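Local coordinates for protein mitochondrial ubiquitin ligase activator of NFKB 1 (Homo sapiens, PDB 6M2D) that acts as a RING-type E3 ligase of the mitochondrial outer membrane, passing ubiquitin from an E2 conjugating enzyme to substrate lysines, at residues K15-E21 against I48-L54; C22-C26 against C41-R45. All coordinates share one frame; numbering follows the deposited sequence.

Contact 1: K15-E21 against I48-L54; sequences KSCVFLE and ITRVIPL
Val18 and Ile52 face each other as a hydrogen-bonded pair in the two-stranded antiparallel sheet of this RING finger, formed by strands 17-20 and 50-53, whose axes come within 4.6 Å at 151°. The backbone bonds fix the register: Val18 N gives to Ile52 O and Ile52 N returns to Val18 O, while Leu20 N reaches Arg50 O. Beyond the last pair, Leu54 N meets Ser16 O at 2.9 Å, from well above the carbonyl plane. The other end is irregular, for Thr49 and Arg50 both lie opposite Leu20 in a classic beta bulge.

Apolar contacts divide between the two faces. On one, Phe19 and Val51 lie alongside each other, and Val51 CG2 approaches Phe19 CE1 to 3.7 Å. With CG beside the backbone N (chi1 -71°), the phenyl ring presents one face to Ile48, whose CD1 stands over its centre in a CH-pi contact, 3.6 Å from the centroid of the Phe19 ring and 10° off its normal. The Phe19 side chain also touches Ser27 and Pro42, and Tyr32 of helix 29-34 packs on Ile48 and Val51. Were the ring cut back to an alanine, Ile48 CD1 would probably lose the face it rests on and Val51 CG2 its neighbour, opening a gap between them and the site of the ring. The reverse face carries Val18, Leu20 and Ile52; there Ile52 CG1 packs against Val18 CB at 3.7 Å.

The polar detail gathers at the bulge. Leu20 O is gripped twice by Thr49: the backbone N arrives nearly end-on to the carbonyl, and the hydroxyl, held between backbone N and carbonyl carbon, donates from OG1 at 2.8 Å to Leu20 O, well out of the carbonyl plane.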
ATOM      1  N   LYS A  15       2.088   5.943  -4.944  1.00 15.12           N
ATOM      2  CA  LYS A  15       1.954   4.521  -4.659  1.00 15.19           C
ATOM      3  C   LYS A  15       3.200   3.768  -5.114  1.00 17.03           C
ATOM      4  O   LYS A  15       3.747   4.021  -6.188  1.00 17.13           O
ATOM      5  CB  LYS A  15       0.714   3.960  -5.356  1.00 17.05           C
ATOM      6  CG  LYS A  15      -0.592   4.688  -5.023  1.00 15.97           C
ATOM      7  CD  LYS A  15      -1.733   4.166  -5.885  1.00 18.31           C
ATOM      8  CE  LYS A  15      -3.055   4.853  -5.547  1.00 22.72           C
ATOM      9  NZ  LYS A  15      -4.219   4.224  -6.226  1.00 25.42           N
ATOM     10  N   SER A  16       3.647   2.834  -4.294  1.00 15.17           N
ATOM     11  CA  SER A  16       4.917   2.178  -4.570  1.00 14.00           C
ATOM     12  C   SER A  16       4.954   0.724  -4.124  1.00 18.26           C
ATOM     13  O   SER A  16       5.964   0.058  -4.367  1.00 16.76           O
ATOM     14  CB  SER A  16       6.063   2.976  -3.911  1.00 14.35           C
ATOM     15  OG  SER A  16       6.153   2.715  -2.515  1.00 16.97           O
ATOM     16  N   CYS A  17       3.881   0.200  -3.528  1.00 15.80           N
ATOM     17  CA  CYS A  17       3.839  -1.134  -2.951  1.00 16.07           C
ATOM     18  C   CYS A  17       2.711  -1.943  -3.573  1.00 17.41           C
ATOM     19  O   CYS A  17       1.649  -1.408  -3.909  1.00 18.62           O
ATOM     20  CB  CYS A  17       3.608  -1.071  -1.431  1.00 16.66           C
ATOM     21  SG  CYS A  17       4.857  -0.185  -0.494  1.00 18.66           S
ATOM     22  N   VAL A  18       2.946  -3.243  -3.721  1.00 15.54           N
ATOM     23  CA  VAL A  18       1.892  -4.218  -3.984  1.00 16.90           C
ATOM     24  C   VAL A  18       1.682  -5.023  -2.712  1.00 18.88           C
ATOM     25  O   VAL A  18       2.639  -5.571  -2.151  1.00 15.90           O
ATOM     26  CB  VAL A  18       2.240  -5.152  -5.158  1.00 17.91           C
ATOM     27  CG1 VAL A  18       1.044  -6.058  -5.473  1.00 21.79           C
ATOM     28  CG2 VAL A  18       2.662  -4.353  -6.384  1.00 16.39           C
ATOM     29  N   PHE A  19       0.434  -5.103  -2.261  1.00 19.14           N
ATOM     30  CA  PHE A  19       0.094  -5.869  -1.071  1.00 20.54           C
ATOM     31  C   PHE A  19      -0.350  -7.267  -1.490  1.00 22.73           C
ATOM     32  O   PHE A  19      -1.170  -7.418  -2.398  1.00 23.68           O
ATOM     33  CB  PHE A  19      -1.012  -5.170  -0.270  1.00 20.46           C
ATOM     34  CG  PHE A  19      -0.561  -3.912   0.434  1.00 18.85           C
ATOM     35  CD1 PHE A  19       0.772  -3.701   0.729  1.00 17.25           C
ATOM     36  CD2 PHE A  19      -1.481  -2.945   0.800  1.00 17.50           C
ATOM     37  CE1 PHE A  19       1.188  -2.545   1.372  1.00 19.10           C
ATOM     38  CE2 PHE A  19      -1.074  -1.787   1.443  1.00 14.69           C
ATOM     39  CZ  PHE A  19       0.264  -1.586   1.730  1.00 15.59           C
ATOM     40  N   LEU A  20       0.203  -8.282  -0.834  1.00 24.28           N
ATOM     41  CA  LEU A  20      -0.191  -9.670  -1.034  1.00 25.68           C
ATOM     42  C   LEU A  20      -0.921 -10.156   0.212  1.00 26.34           C
ATOM     43  O   LEU A  20      -0.494  -9.865   1.332  1.00 27.14           O
ATOM     44  CB  LEU A  20       1.043 -10.539  -1.311  1.00 25.59           C
ATOM     45  CG  LEU A  20       1.840 -10.152  -2.555  1.00 22.66           C
ATOM     46  CD1 LEU A  20       2.843 -11.244  -2.907  1.00 23.84           C
ATOM     47  CD2 LEU A  20       0.891  -9.897  -3.714  1.00 25.59           C
ATOM     48  N   GLU A  21      -1.991 -10.932   0.031  1.00 25.46           N
ATOM     49  CA  GLU A  21      -2.361 -11.539  -1.238  1.00 26.94           C
ATOM     50  C   GLU A  21      -3.401 -10.766  -2.014  1.00 24.34           C
ATOM     51  O   GLU A  21      -3.729 -11.139  -3.135  1.00 24.47           O
ATOM     52  CB  GLU A  21      -2.895 -12.956  -0.997  1.00 32.28           C
ATOM     53  CG  GLU A  21      -1.955 -13.865  -0.242  1.00 35.89           C
ATOM     54  CD  GLU A  21      -0.663 -14.129  -0.997  1.00 39.41           C
ATOM     55  OE1 GLU A  21      -0.680 -14.089  -2.250  1.00 40.12           O
ATOM     56  OE2 GLU A  21       0.370 -14.380  -0.333  1.00 47.19           O
ATOM     57  N   ILE A  48      -2.279  -7.988   5.325  1.00 20.89           N
ATOM     58  CA  ILE A  48      -1.167  -7.923   4.382  1.00 21.01           C
ATOM     59  C   ILE A  48      -0.137  -8.946   4.838  1.00 22.98           C
ATOM     60  O   ILE A  48       0.508  -8.767   5.874  1.00 25.77           O
ATOM     61  CB  ILE A  48      -0.556  -6.518   4.315  1.00 21.49           C
ATOM     62  CG1 ILE A  48      -1.619  -5.464   4.002  1.00 16.65           C
ATOM     63  CG2 ILE A  48       0.584  -6.475   3.300  1.00 20.16           C
ATOM     64  CD1 ILE A  48      -1.136  -4.052   4.256  1.00 19.49           C
ATOM     65  N   THR A  49       0.013 -10.026   4.074  1.00 20.66           N
ATOM     66  CA  THR A  49       1.001 -11.038   4.429  1.00 28.79           C
ATOM     67  C   THR A  49       2.396 -10.684   3.921  1.00 26.64           C
ATOM     68  O   THR A  49       3.397 -11.100   4.517  1.00 27.54           O
ATOM     69  CB  THR A  49       0.579 -12.403   3.882  1.00 29.07           C
ATOM     70  OG1 THR A  49       0.176 -12.259   2.517  1.00 37.34           O
ATOM     71  CG2 THR A  49      -0.587 -12.969   4.680  1.00 25.13           C
ATOM     72  N   ARG A  50       2.489  -9.916   2.843  1.00 24.76           N
ATOM     73  CA  ARG A  50       3.782  -9.603   2.253  1.00 25.27           C
ATOM     74  C   ARG A  50       3.656  -8.336   1.420  1.00 25.23           C
ATOM     75  O   ARG A  50       2.612  -8.084   0.812  1.00 19.41           O
ATOM     76  CB  ARG A  50       4.276 -10.773   1.395  1.00 26.97           C
ATOM     77  CG  ARG A  50       5.566 -10.509   0.673  1.00 27.82           C
ATOM     78  CD  ARG A  50       6.510 -11.697   0.730  1.00 30.04           C
ATOM     79  NE  ARG A  50       7.707 -11.374  -0.030  1.00 28.74           N
ATOM     80  CZ  ARG A  50       8.018 -11.921  -1.200  1.00 24.67           C
ATOM     81  NH1 ARG A  50       7.227 -12.841  -1.738  1.00 23.39           N
ATOM     82  NH2 ARG A  50       9.121 -11.540  -1.827  1.00 25.94           N
ATOM     83  N   VAL A  51       4.725  -7.537   1.402  1.00 21.36           N
ATOM     84  CA  VAL A  51       4.803  -6.349   0.558  1.00 20.33           C
ATOM     85  C   VAL A  51       5.888  -6.567  -0.486  1.00 25.22           C
ATOM     86  O   VAL A  51       6.996  -7.006  -0.157  1.00 21.93           O
ATOM     87  CB  VAL A  51       5.088  -5.080   1.378  1.00 20.53           C
ATOM     88  CG1 VAL A  51       5.250  -3.894   0.457  1.00 20.33           C
ATOM     89  CG2 VAL A  51       3.952  -4.829   2.336  1.00 24.71           C
ATOM     90  N   ILE A  52       5.573  -6.260  -1.740  1.00 20.57           N
ATOM     91  CA  ILE A  52       6.594  -6.266  -2.786  1.00 20.04           C
ATOM     92  C   ILE A  52       6.556  -4.937  -3.533  1.00 15.67           C
ATOM     93  O   ILE A  52       5.495  -4.299  -3.616  1.00 18.23           O
ATOM     94  CB  ILE A  52       6.420  -7.461  -3.732  1.00 21.49           C
ATOM     95  CG1 ILE A  52       5.138  -7.336  -4.534  1.00 20.16           C
ATOM     96  CG2 ILE A  52       6.435  -8.781  -2.951  1.00 25.49           C
ATOM     97  CD1 ILE A  52       4.954  -8.477  -5.490  1.00 20.93           C
ATOM     98  N   PRO A  53       7.682  -4.474  -4.072  1.00 15.29           N
ATOM     99  CA  PRO A  53       7.689  -3.181  -4.764  1.00 15.31           C
ATOM    100  C   PRO A  53       6.888  -3.209  -6.051  1.00 19.51           C
ATOM    101  O   PRO A  53       6.913  -4.180  -6.811  1.00 18.35           O
ATOM    102  CB  PRO A  53       9.176  -2.937  -5.047  1.00 18.29           C
ATOM    103  CG  PRO A  53       9.761  -4.325  -5.110  1.00 19.40           C
ATOM    104  CD  PRO A  53       9.024  -5.085  -4.037  1.00 16.50           C
ATOM    105  N   LEU A  54       6.185  -2.107  -6.298  1.00 16.33           N
ATOM    106  CA  LEU A  54       5.568  -1.909  -7.601  1.00 16.51           C
ATOM    107  C   LEU A  54       6.622  -1.831  -8.695  1.00 18.73           C
ATOM    108  O   LEU A  54       6.411  -2.324  -9.809  1.00 16.50           O
ATOM    109  CB  LEU A  54       4.721  -0.644  -7.582  1.00 17.92           C
ATOM    110  CG  LEU A  54       4.190  -0.251  -8.946  1.00 22.13           C
ATOM    111  CD1 LEU A  54       3.097  -1.219  -9.355  1.00 22.42           C
ATOM    112  CD2 LEU A  54       3.675   1.161  -8.866  1.00 24.97           C
TER

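Contact 2: C22-C26 against C41-R45; sequences CGHVC and CPICR. With ZN (zinc ion), chain H; SO4 (sulfate ion), chain J.
Cys22 and Cys44 form the nearest backbone approach at one end of this loop-to-loop contact, CA to CA 7.7 Å, and Cys26 and Ile43 the other; no hydrogen bond joins the two irregular segments. What joins them is a zinc ion in the three-cysteine, one-histidine site of the RING finger: Cys22 SG, Cys41 SG and Cys44 SG bind it at 2.3 to 2.4 Å, and His24 through ND1 at 2.1 Å. Each segment therefore supplies two ligands.

The His24 ring has neighbours on both faces and at one edge. Ile43 CG2 stands over one face, 4.0 Å from the centroid of the His24 ring and 7° off the normal, in a CH-pi contact, while Cys22 O lies over the opposite face. Cys44 SG sits in the ring plane at its edge, and Cys44 CB comes within 3.5 Å of His24 CE1, contacts that would resist a turn of the imidazole about the metal bond. The two branches of Ile43 divide the work: with CG2 anti to the backbone N and CG1 beside it (chi1 -60°), CG2 covers the histidine and CG1 reaches Cys26 CB at 3.5 Å. Cys26 is not a ligand; its SG packs against Pro42 CD at 3.7 Å, and Phe19 and Val8 also touch its side chain.

Backbone N-H groups of the same segments point at two of the sulfurs. His24 N donates to Cys22 SG nearly straight (169°), and Cys41 SG receives weak bonds from Ile43 N and Cys44 N. Farther out, Arg45 NH2 bonds a sulfate, probably from the crystallisation liquor, which Lys40 also holds. Three thiolates around one zinc probably leave the centre with net negative charge, which these backbone donors are likely to ease, consistent with a site that ties the loops together structurally.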
ATOM      1  N   CYS A  22      -3.947  -9.705  -1.425  1.00 22.75           N
ATOM      2  CA  CYS A  22      -5.080  -9.056  -2.074  1.00 23.30           C
ATOM      3  C   CYS A  22      -4.696  -8.435  -3.417  1.00 19.80           C
ATOM      4  O   CYS A  22      -5.554  -8.274  -4.292  1.00 21.74           O
ATOM      5  CB  CYS A  22      -5.683  -8.015  -1.136  1.00 23.29           C
ATOM      6  SG  CYS A  22      -4.608  -6.617  -0.875  1.00 19.07           S
ATOM      7  N   GLY A  23      -3.424  -8.095  -3.610  1.00 23.15           N
ATOM      8  CA  GLY A  23      -2.964  -7.567  -4.883  1.00 22.73           C
ATOM      9  C   GLY A  23      -3.095  -6.067  -5.059  1.00 24.52           C
ATOM     10  O   GLY A  23      -2.722  -5.546  -6.116  1.00 21.42           O
ATOM     11  N   HIS A  24      -3.586  -5.347  -4.059  1.00 18.44           N
ATOM     12  CA  HIS A  24      -3.888  -3.940  -4.255  1.00 19.55           C
ATOM     13  C   HIS A  24      -2.625  -3.091  -4.212  1.00 15.72           C
ATOM     14  O   HIS A  24      -1.709  -3.349  -3.427  1.00 16.91           O
ATOM     15  CB  HIS A  24      -4.901  -3.471  -3.210  1.00 21.20           C
ATOM     16  CG  HIS A  24      -6.282  -3.980  -3.472  1.00 21.01           C
ATOM     17  ND1 HIS A  24      -7.025  -4.653  -2.528  1.00 20.98           N
ATOM     18  CD2 HIS A  24      -7.045  -3.933  -4.590  1.00 24.74           C
ATOM     19  CE1 HIS A  24      -8.193  -4.989  -3.049  1.00 22.73           C
ATOM     20  NE2 HIS A  24      -8.229  -4.564  -4.299  1.00 25.22           N
ATOM     21  N   VAL A  25      -2.581  -2.088  -5.084  1.00 15.54           N
ATOM     22  CA  VAL A  25      -1.513  -1.095  -5.148  1.00 18.27           C
ATOM     23  C   VAL A  25      -2.112   0.206  -4.638  1.00 16.40           C
ATOM     24  O   VAL A  25      -2.751   0.937  -5.397  1.00 18.41           O
ATOM     25  CB  VAL A  25      -0.972  -0.923  -6.573  1.00 20.05           C
ATOM     26  CG1 VAL A  25       0.086   0.183  -6.617  1.00 17.00           C
ATOM     27  CG2 VAL A  25      -0.418  -2.233  -7.104  1.00 19.45           C
ATOM     28  N   CYS A  26      -1.934   0.502  -3.353  1.00 14.88           N
ATOM     29  CA  CYS A  26      -2.559   1.702  -2.811  1.00 18.26           C
ATOM     30  C   CYS A  26      -1.664   2.539  -1.915  1.00 15.09           C
ATOM     31  O   CYS A  26      -2.106   3.613  -1.501  1.00 17.10           O
ATOM     32  CB  CYS A  26      -3.821   1.346  -2.005  1.00 18.40           C
ATOM     33  SG  CYS A  26      -3.512   0.166  -0.668  1.00 18.05           S
ATOM     34  N   CYS A  41      -4.938  -4.062   4.550  1.00 20.50           N
ATOM     35  CA  CYS A  41      -4.929  -3.259   3.336  1.00 16.89           C
ATOM     36  C   CYS A  41      -5.910  -2.100   3.462  1.00 22.30           C
ATOM     37  O   CYS A  41      -7.081  -2.317   3.814  1.00 19.37           O
ATOM     38  CB  CYS A  41      -5.291  -4.120   2.127  1.00 20.81           C
ATOM     39  SG  CYS A  41      -5.538  -3.180   0.602  1.00 17.90           S
ATOM     40  N   PRO A  42      -5.487  -0.860   3.193  1.00 20.75           N
ATOM     41  CA  PRO A  42      -6.432   0.268   3.264  1.00 18.33           C
ATOM     42  C   PRO A  42      -7.631   0.121   2.337  1.00 18.63           C
ATOM     43  O   PRO A  42      -8.694   0.683   2.628  1.00 20.36           O
ATOM     44  CB  PRO A  42      -5.565   1.476   2.884  1.00 17.82           C
ATOM     45  CG  PRO A  42      -4.158   1.058   3.260  1.00 17.87           C
ATOM     46  CD  PRO A  42      -4.095  -0.421   2.983  1.00 15.30           C
ATOM     47  N   ILE A  43      -7.504  -0.635   1.244  1.00 20.70           N
ATOM     48  CA  ILE A  43      -8.589  -0.733   0.267  1.00 18.81           C
ATOM     49  C   ILE A  43      -9.602  -1.783   0.682  1.00 23.18           C
ATOM     50  O   ILE A  43     -10.809  -1.519   0.737  1.00 22.87           O
ATOM     51  CB  ILE A  43      -8.042  -1.049  -1.135  1.00 22.34           C
ATOM     52  CG1 ILE A  43      -7.084   0.045  -1.602  1.00 19.66           C
ATOM     53  CG2 ILE A  43      -9.205  -1.234  -2.110  1.00 16.38           C
ATOM     54  CD1 ILE A  43      -7.709   1.396  -1.630  1.00 20.82           C
ATOM     55  N   CYS A  44      -9.139  -2.999   0.941  1.00 18.20           N
ATOM     56  CA  CYS A  44     -10.040  -4.123   1.122  1.00 21.40           C
ATOM     57  C   CYS A  44     -10.061  -4.657   2.542  1.00 21.14           C
ATOM     58  O   CYS A  44     -10.909  -5.503   2.848  1.00 23.09           O
ATOM     59  CB  CYS A  44      -9.671  -5.249   0.138  1.00 20.20           C
ATOM     60  SG  CYS A  44      -8.173  -6.118   0.566  1.00 19.61           S
ATOM     61  N   ARG A  45      -9.171  -4.170   3.409  1.00 18.47           N
ATOM     62  CA  ARG A  45      -9.043  -4.518   4.826  1.00 23.38           C
ATOM     63  C   ARG A  45      -8.547  -5.939   5.062  1.00 23.09           C
ATOM     64  O   ARG A  45      -8.580  -6.415   6.204  1.00 26.64           O
ATOM     65  CB  ARG A  45     -10.349  -4.310   5.608  1.00 22.64           C
ATOM     66  CG  ARG A  45     -10.971  -2.936   5.466  1.00 25.27           C
ATOM     67  CD  ARG A  45     -10.103  -1.828   6.047  1.00 27.12           C
ATOM     68  NE  ARG A  45      -9.903  -1.948   7.490  1.00 29.95           N
ATOM     69  CZ  ARG A  45      -8.890  -1.387   8.145  1.00 33.18           C
ATOM     70  NH1 ARG A  45      -7.993  -0.659   7.490  1.00 26.36           N
ATOM     71  NH2 ARG A  45      -8.769  -1.557   9.453  1.00 40.19           N
TER
HETATM   72 ZN    ZN H 402      -6.352  -4.985  -0.581  1.00 28.04          ZN
HETATM   73  S   SO4 J 404     -10.784  -3.581  11.855  1.00 60.14           S
HETATM   74  O1  SO4 J 404     -11.510  -2.614  11.026  1.00 47.58           O
HETATM   75  O2  SO4 J 404      -9.479  -3.874  11.261  1.00 53.90           O
HETATM   76  O3  SO4 J 404     -10.572  -3.021  13.192  1.00 60.04           O
HETATM   77  O4  SO4 J 404     -11.578  -4.809  11.944  1.00 42.88           O

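Along the chain contact 2 is nested within the loop that contact 1 closes, and the centres of the two lie about 9 Å apart. Segment 15-21 runs directly into 22-26, and the turn folds back so that Phe19 N probably hydrogen-bonds His24 O at 3.0 Å; Gly23 and His24 both oppose Phe19 there, a G1 beta bulge. Phe19 is the shared element: its side chain lies about 5 Å, nearest atoms, from the zinc of contact 2 and touches the ligand Cys41. Ile48 CG1 also meets Cys41 N at 3.6 Å. The second zinc, held by Cys7, Cys10, Cys28 and Cys31, is about 9 Å from the Pro42 side chain.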